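Local coordinates for DUF4276 family protein (Pyrococcus horikoshii, PDB 2P62) that is of unknown function but belongs to a family in the Toprim-like clan and forms a two-chain assembly, at residues L154-L159 and D188-L193. Residues are numbered along the deposited sequence; the frame is centred on the assembly and turned at random.
Sequences LSLAYL and DVMHIL
M190 reaches across from helix 186-196 and lays its thioether against L156 of helix 152-162. M190 SD and CE lie 3.4 and 3.5 Å from L156 CB. The two side chains cross at about a right angle. Bends at chi2 (67°) and chi3 (-82°) of M190 turn the methyl toward the backbone where L156 passes into A157; M190 CE comes 4.3 Å from A157 N. This is the close-packed part of the contact.

The A157 side is looser. A157 CB and V189 CG1 approach only to 4.4 Å, although A157 and V189 are the nearest CA pair of the two segments, 6.7 Å apart. The segment axes stay 9.6 Å apart and cross at 39°. All four touching residues are buried, so the loose side differs in closeness, not in exposure to solvent. Y208 of helix 204-218 packs on both L156 and M190, and V146 from a loop packs on V189. Shortened to an alanine, M190 loses SD and CE; L156 is then likely to lose its main partner across the contact, and a gap to open between the helices.

No hydrogen bond or salt bridge joins the segments. The contact is apolar packing within the helical part of the chain, so what holds it is probably shape fit and burial.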
# COMPACT_ATOMS: atom_id res chain seq x y z
N LEU A 154 4.82 17.56 -1.43
CA LEU A 154 5.12 18.93 -1.03
C LEU A 154 3.81 19.64 -0.68
O LEU A 154 3.74 20.38 0.30
CB LEU A 154 5.85 19.68 -2.16
CG LEU A 154 6.54 20.98 -1.69
CD1 LEU A 154 7.64 20.60 -0.72
CD2 LEU A 154 7.11 21.76 -2.87
N SER A 155 2.78 19.42 -1.48
CA SER A 155 1.48 20.02 -1.21
C SER A 155 0.90 19.43 0.08
O SER A 155 0.32 20.16 0.89
CB SER A 155 0.51 19.75 -2.36
OG SER A 155 1.00 20.29 -3.57
N LEU A 156 1.05 18.12 0.26
CA LEU A 156 0.57 17.43 1.46
C LEU A 156 1.31 17.98 2.67
O LEU A 156 0.73 18.13 3.75
CB LEU A 156 0.82 15.91 1.35
CG LEU A 156 -0.30 14.95 0.90
CD1 LEU A 156 -1.42 14.95 1.94
CD2 LEU A 156 -0.84 15.36 -0.45
N ALA A 157 2.59 18.26 2.50
CA ALA A 157 3.40 18.81 3.58
C ALA A 157 2.88 20.21 3.93
O ALA A 157 2.92 20.61 5.10
CB ALA A 157 4.86 18.88 3.16
N TYR A 158 2.40 20.94 2.93
CA TYR A 158 1.90 22.29 3.16
C TYR A 158 0.58 22.25 3.92
O TYR A 158 0.31 23.12 4.76
CB TYR A 158 1.75 23.04 1.83
CG TYR A 158 1.39 24.50 1.99
CD1 TYR A 158 0.07 24.92 1.92
CD2 TYR A 158 2.38 25.45 2.24
CE1 TYR A 158 -0.27 26.25 2.10
CE2 TYR A 158 2.06 26.79 2.43
CZ TYR A 158 0.73 27.19 2.35
OH TYR A 158 0.39 28.51 2.54
N LEU A 159 -0.23 21.24 3.63
CA LEU A 159 -1.49 21.08 4.33
C LEU A 159 -1.18 20.77 5.79
O LEU A 159 -1.84 21.27 6.70
CB LEU A 159 -2.30 19.94 3.70
CG LEU A 159 -3.64 19.60 4.38
CD1 LEU A 159 -4.55 20.81 4.37
CD2 LEU A 159 -4.30 18.44 3.66
N ASP A 188 9.65 12.20 3.15
CA ASP A 188 10.10 11.85 4.50
C ASP A 188 9.08 12.43 5.48
O ASP A 188 8.67 11.77 6.44
CB ASP A 188 11.49 12.44 4.78
CG ASP A 188 12.63 11.62 4.17
OD1 ASP A 188 13.75 12.18 4.06
OD2 ASP A 188 12.43 10.44 3.82
N VAL A 189 8.65 13.67 5.24
CA VAL A 189 7.69 14.34 6.11
C VAL A 189 6.39 13.56 6.17
O VAL A 189 5.68 13.56 7.18
CB VAL A 189 7.39 15.79 5.61
CG1 VAL A 189 6.35 16.45 6.51
CG2 VAL A 189 8.66 16.62 5.59
N MET A 190 6.07 12.90 5.07
CA MET A 190 4.84 12.13 5.01
C MET A 190 4.87 11.04 6.08
O MET A 190 3.85 10.70 6.66
CB MET A 190 4.69 11.54 3.62
CG MET A 190 3.36 11.83 2.97
SD MET A 190 2.98 13.51 2.52
CE MET A 190 2.45 14.19 3.97
N HIS A 191 6.05 10.50 6.35
CA HIS A 191 6.17 9.47 7.37
C HIS A 191 6.09 10.04 8.77
O HIS A 191 5.69 9.34 9.70
CB HIS A 191 7.46 8.68 7.18
CG HIS A 191 7.41 7.74 6.02
ND1 HIS A 191 7.98 8.03 4.80
CD2 HIS A 191 6.78 6.55 5.87
CE1 HIS A 191 7.71 7.05 3.95
NE2 HIS A 191 6.98 6.15 4.58
N ILE A 192 6.46 11.30 8.94
CA ILE A 192 6.38 11.94 10.24
C ILE A 192 4.90 12.16 10.49
O ILE A 192 4.42 12.03 11.61
CB ILE A 192 7.10 13.29 10.25
CG1 ILE A 192 8.59 13.08 10.03
CG2 ILE A 192 6.82 14.02 11.57
CD1 ILE A 192 9.39 14.34 10.07
N LEU A 193 4.18 12.48 9.41
CA LEU A 193 2.73 12.69 9.49
C LEU A 193 2.03 11.40 9.95
O LEU A 193 1.07 11.47 10.70
CB LEU A 193 2.17 13.12 8.12
CG LEU A 193 0.65 13.34 8.03
CD1 LEU A 193 0.25 14.52 8.91
CD2 LEU A 193 0.23 13.61 6.59